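Local atomic coordinates of putative RNase YutE (Bacillus subtilis subsp. subtilis str. 168, PDB entry 1YLM), a protein that probably acts as the RNase toxin of a putative type VII toxin-antitoxin system, probably neutralised by its cognate antitoxin YutD. Residues 78-92 with 118-132. Residues are numbered along the deposited sequence; the frame is centred on the assembly and turned at random.
Sequences EKVVTEKEGDELKKL and HQTALQDFPKRIRSY
Leu89 sends its two methyls to different partners on helix 119-132: CD2 lies 3.6 Å from Leu122 CD2 and also touches the Ala121 methyl, while CD1 meets Phe125 CD1. Leu92 and Val81 extend this tightly packed side, which helix 32-59 backs through Ile49. The contact thus joins two helices of the all-helical HepT-like fold, with the Leu92 side chain about 8 Å from that of Arg96, the probable active-site residue. Farther along, Val80 CG1 touches Ile129 CD1, and its CG2 sits over one face of the Tyr132 ring in a CH-pi contact, 4.0 Å from the centroid.

The other flank is polar and carries ordered waters. Arg128, bent at chi2 (-76°), forms a salt bridge with Glu85: NE donates to OE1 at 2.8 Å, nearly in the guanidinium plane and on the syn lone pair, whereas the NH2 to OE2 bond is weak in angle. Glu85 OE1 also accepts from Thr82 N, half of the capping box that starts helix 83-92. At the far end His118 ND1 donates to the anti lone pair of Glu88 OE1 (2.8 Å, 161°).

One water joins Glu85 OE2 to Asp124 OD2, 3.9 Å apart; the positive charge of Arg128 probably offsets the repulsion between these acids.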
ATOM      1  N   GLU A  78     -16.717  22.679  -1.113  1.00 24.69           N
ATOM      2  CA  GLU A  78     -15.922  23.793  -1.641  1.00 24.65           C
ATOM      3  C   GLU A  78     -16.029  23.918  -3.154  1.00 24.75           C
ATOM      4  O   GLU A  78     -15.369  24.769  -3.774  1.00 24.56           O
ATOM      5  CB  GLU A  78     -14.460  23.654  -1.204  1.00 24.67           C
ATOM      6  CG  GLU A  78     -14.227  23.850   0.265  1.00 23.92           C
ATOM      7  CD  GLU A  78     -14.304  25.317   0.719  1.00 27.53           C
ATOM      8  OE1 GLU A  78     -14.293  26.229  -0.136  1.00 26.97           O
ATOM      9  OE2 GLU A  78     -14.366  25.543   1.947  1.00 26.44           O
ATOM     10  N   LYS A  79     -16.878  23.074  -3.744  1.00 24.53           N
ATOM     11  CA  LYS A  79     -17.143  23.072  -5.181  1.00 24.66           C
ATOM     12  C   LYS A  79     -15.882  22.807  -6.028  1.00 23.95           C
ATOM     13  O   LYS A  79     -15.738  23.337  -7.139  1.00 23.55           O
ATOM     14  CB  LYS A  79     -17.838  24.375  -5.607  1.00 25.58           C
ATOM     15  CG  LYS A  79     -19.362  24.362  -5.449  1.00 28.70           C
ATOM     16  CD  LYS A  79     -19.816  24.493  -4.014  1.00 32.13           C
ATOM     17  CE  LYS A  79     -21.348  24.507  -3.941  1.00 34.92           C
ATOM     18  NZ  LYS A  79     -21.854  23.910  -2.660  1.00 37.26           N
ATOM     19  N   VAL A  80     -14.975  21.998  -5.486  1.00 22.29           N
ATOM     20  CA  VAL A  80     -13.840  21.510  -6.252  1.00 21.47           C
ATOM     21  C   VAL A  80     -14.314  20.449  -7.263  1.00 21.25           C
ATOM     22  O   VAL A  80     -13.922  20.490  -8.424  1.00 20.62           O
ATOM     23  CB  VAL A  80     -12.715  20.955  -5.347  1.00 21.04           C
ATOM     24  CG1 VAL A  80     -11.525  20.526  -6.189  1.00 21.88           C
ATOM     25  CG2 VAL A  80     -12.282  21.993  -4.307  1.00 19.30           C
ATOM     26  N   VAL A  81     -15.132  19.502  -6.796  1.00 21.17           N
ATOM     27  CA  VAL A  81     -15.730  18.482  -7.659  1.00 21.25           C
ATOM     28  C   VAL A  81     -17.262  18.538  -7.489  1.00 21.63           C
ATOM     29  O   VAL A  81     -17.747  19.108  -6.498  1.00 21.81           O
ATOM     30  CB  VAL A  81     -15.195  17.054  -7.326  1.00 21.25           C
ATOM     31  CG1 VAL A  81     -13.684  16.969  -7.530  1.00 21.17           C
ATOM     32  CG2 VAL A  81     -15.582  16.639  -5.900  1.00 20.33           C
ATOM     33  N   THR A  82     -18.018  17.947  -8.423  1.00 21.54           N
ATOM     34  CA  THR A  82     -19.476  17.850  -8.256  1.00 21.67           C
ATOM     35  C   THR A  82     -19.844  16.868  -7.129  1.00 22.01           C
ATOM     36  O   THR A  82     -19.035  16.017  -6.746  1.00 21.19           O
ATOM     37  CB  THR A  82     -20.223  17.447  -9.567  1.00 21.42           C
ATOM     38  OG1 THR A  82     -19.931  16.084  -9.892  1.00 22.41           O
ATOM     39  CG2 THR A  82     -19.819  18.323 -10.741  1.00 23.25           C
ATOM     40  N   GLU A  83     -21.058  17.002  -6.595  1.00 22.57           N
ATOM     41  CA  GLU A  83     -21.596  16.049  -5.627  1.00 24.09           C
ATOM     42  C   GLU A  83     -21.534  14.620  -6.164  1.00 23.43           C
ATOM     43  O   GLU A  83     -21.111  13.717  -5.450  1.00 23.01           O
ATOM     44  CB  GLU A  83     -23.040  16.394  -5.226  1.00 23.96           C
ATOM     45  CG  GLU A  83     -23.540  15.572  -4.029  1.00 26.22           C
ATOM     46  CD  GLU A  83     -24.846  16.084  -3.416  1.00 27.63           C
ATOM     47  OE1 GLU A  83     -25.309  17.198  -3.778  1.00 32.82           O
ATOM     48  OE2 GLU A  83     -25.401  15.371  -2.546  1.00 32.26           O
ATOM     49  N   LYS A  84     -21.972  14.412  -7.403  1.00 23.55           N
ATOM     50  CA  LYS A  84     -21.952  13.056  -7.972  1.00 24.91           C
ATOM     51  C   LYS A  84     -20.518  12.515  -8.151  1.00 24.50           C
ATOM     52  O   LYS A  84     -20.251  11.366  -7.824  1.00 23.82           O
ATOM     53  CB  LYS A  84     -22.763  12.949  -9.274  1.00 25.44           C
ATOM     54  CG  LYS A  84     -22.369  13.939 -10.329  1.00 28.80           C
ATOM     55  CD  LYS A  84     -22.718  13.483 -11.741  1.00 34.45           C
ATOM     56  CE  LYS A  84     -21.641  13.946 -12.736  1.00 34.98           C
ATOM     57  NZ  LYS A  84     -21.035  15.271 -12.362  1.00 36.34           N
ATOM     58  N   GLU A  85     -19.606  13.353  -8.646  1.00 24.59           N
ATOM     59  CA  GLU A  85     -18.186  12.983  -8.694  1.00 24.50           C
ATOM     60  C   GLU A  85     -17.650  12.566  -7.327  1.00 24.03           C
ATOM     61  O   GLU A  85     -16.965  11.535  -7.204  1.00 23.26           O
ATOM     62  CB  GLU A  85     -17.341  14.114  -9.274  1.00 24.72           C
ATOM     63  CG  GLU A  85     -17.522  14.265 -10.770  1.00 26.82           C
ATOM     64  CD  GLU A  85     -16.903  15.525 -11.326  1.00 27.17           C
ATOM     65  OE1 GLU A  85     -16.714  16.516 -10.582  1.00 27.22           O
ATOM     66  OE2 GLU A  85     -16.621  15.524 -12.538  1.00 31.29           O
ATOM     67  N   GLY A  86     -17.979  13.354  -6.297  1.00 23.25           N
ATOM     68  CA  GLY A  86     -17.556  13.070  -4.933  1.00 23.27           C
ATOM     69  C   GLY A  86     -18.035  11.717  -4.432  1.00 23.23           C
ATOM     70  O   GLY A  86     -17.254  10.943  -3.878  1.00 22.90           O
ATOM     71  N   ASP A  87     -19.314  11.429  -4.648  1.00 22.85           N
ATOM     72  CA  ASP A  87     -19.922  10.163  -4.232  1.00 23.16           C
ATOM     73  C   ASP A  87     -19.256   8.994  -4.924  1.00 22.43           C
ATOM     74  O   ASP A  87     -18.930   7.994  -4.278  1.00 22.82           O
ATOM     75  CB  ASP A  87     -21.428  10.156  -4.541  1.00 23.36           C
ATOM     76  CG  ASP A  87     -22.224  11.108  -3.652  1.00 26.89           C
ATOM     77  OD1 ASP A  87     -21.738  11.497  -2.558  1.00 30.09           O
ATOM     78  OD2 ASP A  87     -23.364  11.445  -4.045  1.00 31.32           O
ATOM     79  N   GLU A  88     -19.036   9.142  -6.226  1.00 22.07           N
ATOM     80  CA  GLU A  88     -18.366   8.115  -7.031  1.00 21.94           C
ATOM     81  C   GLU A  88     -16.952   7.846  -6.531  1.00 21.48           C
ATOM     82  O   GLU A  88     -16.565   6.696  -6.327  1.00 20.81           O
ATOM     83  CB  GLU A  88     -18.324   8.524  -8.494  1.00 22.11           C
ATOM     84  CG  GLU A  88     -19.658   8.338  -9.218  1.00 24.30           C
ATOM     85  CD  GLU A  88     -19.493   8.302 -10.712  1.00 27.53           C
ATOM     86  OE1 GLU A  88     -18.842   7.362 -11.216  1.00 28.90           O
ATOM     87  OE2 GLU A  88     -20.018   9.204 -11.392  1.00 29.00           O
ATOM     88  N   LEU A  89     -16.183   8.914  -6.319  1.00 20.53           N
ATOM     89  CA  LEU A  89     -14.809   8.760  -5.830  1.00 19.26           C
ATOM     90  C   LEU A  89     -14.782   8.136  -4.436  1.00 19.25           C
ATOM     91  O   LEU A  89     -13.921   7.310  -4.146  1.00 18.80           O
ATOM     92  CB  LEU A  89     -14.038  10.083  -5.898  1.00 19.05           C
ATOM     93  CG  LEU A  89     -13.840  10.625  -7.334  1.00 18.87           C
ATOM     94  CD1 LEU A  89     -13.076  11.945  -7.343  1.00 18.84           C
ATOM     95  CD2 LEU A  89     -13.175   9.650  -8.283  1.00 20.04           C
ATOM     96  N   LYS A  90     -15.754   8.479  -3.597  1.00 18.71           N
ATOM     97  CA  LYS A  90     -15.873   7.856  -2.280  1.00 19.43           C
ATOM     98  C   LYS A  90     -15.998   6.324  -2.361  1.00 19.32           C
ATOM     99  O   LYS A  90     -15.476   5.611  -1.505  1.00 18.16           O
ATOM    100  CB  LYS A  90     -17.064   8.420  -1.508  1.00 19.17           C
ATOM    101  CG  LYS A  90     -16.841   9.810  -0.885  1.00 20.48           C
ATOM    102  CD  LYS A  90     -18.188  10.435  -0.481  1.00 21.21           C
ATOM    103  CE  LYS A  90     -18.469  10.234   0.976  1.00 26.38           C
ATOM    104  NZ  LYS A  90     -19.768  10.880   1.349  1.00 27.25           N
ATOM    105  N   LYS A  91     -16.702   5.829  -3.375  1.00 19.39           N
ATOM    106  CA  LYS A  91     -16.916   4.379  -3.517  1.00 20.51           C
ATOM    107  C   LYS A  91     -15.606   3.639  -3.803  1.00 19.55           C
ATOM    108  O   LYS A  91     -15.404   2.525  -3.301  1.00 18.67           O
ATOM    109  CB  LYS A  91     -17.962   4.078  -4.600  1.00 21.13           C
ATOM    110  CG  LYS A  91     -19.372   4.562  -4.232  1.00 21.72           C
ATOM    111  CD  LYS A  91     -20.345   4.416  -5.412  1.00 23.37           C
ATOM    112  CE  LYS A  91     -21.772   4.908  -5.020  1.00 26.13           C
ATOM    113  NZ  LYS A  91     -22.222   4.371  -3.719  1.00 30.64           N
ATOM    114  N   LEU A  92     -14.712   4.267  -4.575  1.00 18.35           N
ATOM    115  CA  LEU A  92     -13.371   3.707  -4.787  1.00 18.22           C
ATOM    116  C   LEU A  92     -12.542   3.801  -3.520  1.00 17.11           C
ATOM    117  O   LEU A  92     -11.863   2.842  -3.133  1.00 16.16           O
ATOM    118  CB  LEU A  92     -12.615   4.404  -5.931  1.00 18.10           C
ATOM    119  CG  LEU A  92     -11.160   3.913  -6.124  1.00 18.58           C
ATOM    120  CD1 LEU A  92     -11.067   2.409  -6.475  1.00 21.10           C
ATOM    121  CD2 LEU A  92     -10.462   4.746  -7.192  1.00 19.55           C
ATOM    122  N   HIS A 118     -16.283   3.924 -12.246  1.00 21.03           N
ATOM    123  CA  HIS A 118     -16.064   5.338 -11.913  1.00 20.96           C
ATOM    124  C   HIS A 118     -14.949   5.953 -12.737  1.00 21.03           C
ATOM    125  O   HIS A 118     -14.346   6.938 -12.330  1.00 20.64           O
ATOM    126  CB  HIS A 118     -15.822   5.487 -10.403  1.00 20.66           C
ATOM    127  CG  HIS A 118     -16.878   4.820  -9.568  1.00 21.55           C
ATOM    128  ND1 HIS A 118     -18.218   5.129  -9.686  1.00 23.18           N
ATOM    129  CD2 HIS A 118     -16.802   3.830  -8.647  1.00 21.35           C
ATOM    130  CE1 HIS A 118     -18.918   4.381  -8.849  1.00 22.47           C
ATOM    131  NE2 HIS A 118     -18.084   3.579  -8.210  1.00 23.68           N
ATOM    132  N   GLN A 119     -14.694   5.390 -13.918  1.00 21.01           N
ATOM    133  CA  GLN A 119     -13.551   5.813 -14.709  1.00 21.65           C
ATOM    134  C   GLN A 119     -13.678   7.272 -15.177  1.00 21.44           C
ATOM    135  O   GLN A 119     -12.699   8.012 -15.152  1.00 21.31           O
ATOM    136  CB  GLN A 119     -13.307   4.852 -15.880  1.00 22.32           C
ATOM    137  CG  GLN A 119     -11.962   5.079 -16.568  1.00 23.91           C
ATOM    138  CD  GLN A 119     -11.598   3.988 -17.543  1.00 26.31           C
ATOM    139  OE1 GLN A 119     -12.096   2.873 -17.455  1.00 29.13           O
ATOM    140  NE2 GLN A 119     -10.710   4.305 -18.479  1.00 26.69           N
ATOM    141  N   THR A 120     -14.882   7.698 -15.564  1.00 21.62           N
ATOM    142  CA  THR A 120     -15.082   9.093 -15.983  1.00 21.80           C
ATOM    143  C   THR A 120     -14.776  10.114 -14.859  1.00 21.31           C
ATOM    144  O   THR A 120     -14.064  11.100 -15.099  1.00 21.62           O
ATOM    145  CB  THR A 120     -16.496   9.332 -16.580  1.00 22.78           C
ATOM    146  OG1 THR A 120     -16.667   8.513 -17.752  1.00 24.39           O
ATOM    147  CG2 THR A 120     -16.664  10.790 -16.990  1.00 23.27           C
ATOM    148  N   ALA A 121     -15.306   9.882 -13.657  1.00 20.74           N
ATOM    149  CA  ALA A 121     -15.001  10.724 -12.488  1.00 20.63           C
ATOM    150  C   ALA A 121     -13.495  10.695 -12.188  1.00 20.79           C
ATOM    151  O   ALA A 121     -12.885  11.727 -11.875  1.00 20.31           O
ATOM    152  CB  ALA A 121     -15.790  10.289 -11.280  1.00 19.86           C
ATOM    153  N   LEU A 122     -12.883   9.522 -12.315  1.00 20.21           N
ATOM    154  CA  LEU A 122     -11.424   9.431 -12.148  1.00 20.54           C
ATOM    155  C   LEU A 122     -10.652  10.294 -13.155  1.00 20.92           C
ATOM    156  O   LEU A 122      -9.795  11.095 -12.765  1.00 20.11           O
ATOM    157  CB  LEU A 122     -10.957   7.968 -12.183  1.00 20.50           C
ATOM    158  CG  LEU A 122     -11.358   7.135 -10.958  1.00 19.58           C
ATOM    159  CD1 LEU A 122     -11.123   5.656 -11.205  1.00 19.56           C
ATOM    160  CD2 LEU A 122     -10.603   7.603  -9.701  1.00 19.21           C
ATOM    161  N   GLN A 123     -10.982  10.156 -14.438  1.00 21.13           N
ATOM    162  CA  GLN A 123     -10.371  10.955 -15.498  1.00 22.68           C
ATOM    163  C   GLN A 123     -10.550  12.457 -15.282  1.00 21.67           C
ATOM    164  O   GLN A 123      -9.659  13.242 -15.583  1.00 21.45           O
ATOM    165  CB  GLN A 123     -10.959  10.583 -16.864  1.00 22.61           C
ATOM    166  CG  GLN A 123     -10.688   9.145 -17.295  1.00 25.71           C
ATOM    167  CD  GLN A 123     -11.447   8.752 -18.555  1.00 25.43           C
ATOM    168  OE1 GLN A 123     -12.483   9.338 -18.887  1.00 32.03           O
ATOM    169  NE2 GLN A 123     -10.937   7.754 -19.261  1.00 28.83           N
ATOM    170  N   ASP A 124     -11.712  12.844 -14.767  1.00 21.28           N
ATOM    171  CA  ASP A 124     -12.025  14.259 -14.557  1.00 20.68           C
ATOM    172  C   ASP A 124     -11.405  14.876 -13.310  1.00 19.54           C
ATOM    173  O   ASP A 124     -11.316  16.096 -13.218  1.00 18.07           O
ATOM    174  CB  ASP A 124     -13.540  14.457 -14.518  1.00 20.95           C
ATOM    175  CG  ASP A 124     -14.180  14.263 -15.879  1.00 22.10           C
ATOM    176  OD1 ASP A 124     -13.455  14.321 -16.894  1.00 25.73           O
ATOM    177  OD2 ASP A 124     -15.404  14.057 -15.925  1.00 23.42           O
ATOM    178  N   PHE A 125     -10.987  14.040 -12.357  1.00 19.06           N
ATOM    179  CA  PHE A 125     -10.442  14.542 -11.082  1.00 18.55           C
ATOM    180  C   PHE A 125      -9.256  15.521 -11.256  1.00 18.09           C
ATOM    181  O   PHE A 125      -9.279  16.615 -10.682  1.00 17.21           O
ATOM    182  CB  PHE A 125     -10.095  13.386 -10.132  1.00 18.67           C
ATOM    183  CG  PHE A 125      -9.531  13.833  -8.798  1.00 19.02           C
ATOM    184  CD1 PHE A 125     -10.372  14.365  -7.806  1.00 20.34           C
ATOM    185  CD2 PHE A 125      -8.173  13.740  -8.536  1.00 19.81           C
ATOM    186  CE1 PHE A 125      -9.853  14.795  -6.586  1.00 19.28           C
ATOM    187  CE2 PHE A 125      -7.645  14.142  -7.303  1.00 20.16           C
ATOM    188  CZ  PHE A 125      -8.481  14.668  -6.333  1.00 18.34           C
ATOM    189  N   PRO A 126      -8.222  15.141 -12.046  1.00 18.88           N
ATOM    190  CA  PRO A 126      -7.115  16.090 -12.288  1.00 19.06           C
ATOM    191  C   PRO A 126      -7.577  17.399 -12.935  1.00 19.60           C
ATOM    192  O   PRO A 126      -7.068  18.469 -12.593  1.00 19.14           O
ATOM    193  CB  PRO A 126      -6.184  15.328 -13.257  1.00 19.17           C
ATOM    194  CG  PRO A 126      -6.532  13.904 -13.114  1.00 19.39           C
ATOM    195  CD  PRO A 126      -7.985  13.843 -12.713  1.00 18.47           C
ATOM    196  N   LYS A 127      -8.519  17.313 -13.870  1.00 19.99           N
ATOM    197  CA  LYS A 127      -9.077  18.507 -14.504  1.00 21.65           C
ATOM    198  C   LYS A 127      -9.725  19.449 -13.472  1.00 20.33           C
ATOM    199  O   LYS A 127      -9.484  20.658 -13.497  1.00 20.64           O
ATOM    200  CB  LYS A 127     -10.105  18.127 -15.575  1.00 21.33           C
ATOM    201  CG  LYS A 127      -9.577  17.183 -16.660  1.00 24.52           C
ATOM    202  CD  LYS A 127     -10.682  16.835 -17.689  1.00 25.54           C
ATOM    203  CE  LYS A 127     -11.346  18.111 -18.252  1.00 31.78           C
ATOM    204  NZ  LYS A 127     -11.921  17.916 -19.642  1.00 35.02           N
ATOM    205  N   ARG A 128     -10.554  18.899 -12.589  1.00 20.07           N
ATOM    206  CA  ARG A 128     -11.188  19.675 -11.514  1.00 19.65           C
ATOM    207  C   ARG A 128     -10.147  20.362 -10.639  1.00 19.18           C
ATOM    208  O   ARG A 128     -10.270  21.553 -10.332  1.00 19.30           O
ATOM    209  CB  ARG A 128     -12.053  18.778 -10.613  1.00 20.06           C
ATOM    210  CG  ARG A 128     -13.199  18.085 -11.325  1.00 20.34           C
ATOM    211  CD  ARG A 128     -14.373  18.993 -11.638  1.00 27.05           C
ATOM    212  NE  ARG A 128     -15.371  18.230 -12.399  1.00 28.76           N
ATOM    213  CZ  ARG A 128     -15.418  18.158 -13.728  1.00 32.14           C
ATOM    214  NH1 ARG A 128     -14.556  18.841 -14.480  1.00 31.40           N
ATOM    215  NH2 ARG A 128     -16.347  17.407 -14.317  1.00 34.03           N
ATOM    216  N   ILE A 129      -9.135  19.607 -10.216  1.00 18.56           N
ATOM    217  CA  ILE A 129      -8.078  20.179  -9.381  1.00 17.59           C
ATOM    218  C   ILE A 129      -7.331  21.315 -10.097  1.00 17.54           C
ATOM    219  O   ILE A 129      -7.100  22.379  -9.512  1.00 16.83           O
ATOM    220  CB  ILE A 129      -7.052  19.128  -8.896  1.00 17.02           C
ATOM    221  CG1 ILE A 129      -7.726  18.005  -8.069  1.00 16.87           C
ATOM    222  CG2 ILE A 129      -5.973  19.805  -8.071  1.00 17.07           C
ATOM    223  CD1 ILE A 129      -8.501  18.474  -6.807  1.00 15.75           C
ATOM    224  N   ARG A 130      -6.936  21.075 -11.340  1.00 17.89           N
ATOM    225  CA  ARG A 130      -6.204  22.081 -12.096  1.00 18.34           C
ATOM    226  C   ARG A 130      -7.014  23.340 -12.339  1.00 18.74           C
ATOM    227  O   ARG A 130      -6.452  24.420 -12.238  1.00 18.81           O
ATOM    228  CB  ARG A 130      -5.699  21.529 -13.424  1.00 18.21           C
ATOM    229  CG  ARG A 130      -4.575  20.541 -13.287  1.00 18.86           C
ATOM    230  CD  ARG A 130      -4.236  20.017 -14.665  1.00 22.97           C
ATOM    231  NE  ARG A 130      -3.252  18.963 -14.577  1.00 23.97           N
ATOM    232  CZ  ARG A 130      -3.444  17.719 -14.992  1.00 23.87           C
ATOM    233  NH1 ARG A 130      -4.577  17.361 -15.597  1.00 24.29           N
ATOM    234  NH2 ARG A 130      -2.466  16.848 -14.834  1.00 24.38           N
ATOM    235  N   SER A 131      -8.306  23.206 -12.666  1.00 18.87           N
ATOM    236  CA  SER A 131      -9.186  24.378 -12.866  1.00 20.22           C
ATOM    237  C   SER A 131      -9.271  25.203 -11.598  1.00 20.05           C
ATOM    238  O   SER A 131      -9.202  26.424 -11.640  1.00 19.91           O
ATOM    239  CB  SER A 131     -10.613  23.982 -13.286  1.00 20.64           C
ATOM    240  OG  SER A 131     -10.609  23.177 -14.455  1.00 25.16           O
ATOM    241  N   TYR A 132      -9.417  24.528 -10.467  1.00 19.36           N
ATOM    242  CA  TYR A 132      -9.469  25.198  -9.180  1.00 19.78           C
ATOM    243  C   TYR A 132      -8.170  25.946  -8.894  1.00 19.40           C
ATOM    244  O   TYR A 132      -8.201  27.114  -8.517  1.00 19.79           O
ATOM    245  CB  TYR A 132      -9.770  24.197  -8.062  1.00 20.24           C
ATOM    246  CG  TYR A 132     -10.274  24.846  -6.793  1.00 20.68           C
ATOM    247  CD1 TYR A 132     -11.643  25.028  -6.574  1.00 20.90           C
ATOM    248  CD2 TYR A 132      -9.382  25.289  -5.821  1.00 20.42           C
ATOM    249  CE1 TYR A 132     -12.106  25.628  -5.395  1.00 22.21           C
ATOM    250  CE2 TYR A 132      -9.828  25.882  -4.642  1.00 21.61           C
ATOM    251  CZ  TYR A 132     -11.185  26.053  -4.436  1.00 21.91           C
ATOM    252  OH  TYR A 132     -11.590  26.657  -3.269  1.00 23.92           O
TER
HETATM  253  O   HOH W   1     -14.216  26.800  -2.835  1.00 24.95           O
HETATM  254  O   HOH W   2     -12.706  22.545  -9.925  1.00 20.53           O
HETATM  255  O   HOH W   3     -16.893  13.315 -14.072  1.00 28.76           O
HETATM  256  O   HOH W   4     -17.776   8.103 -13.517  1.00 24.80           O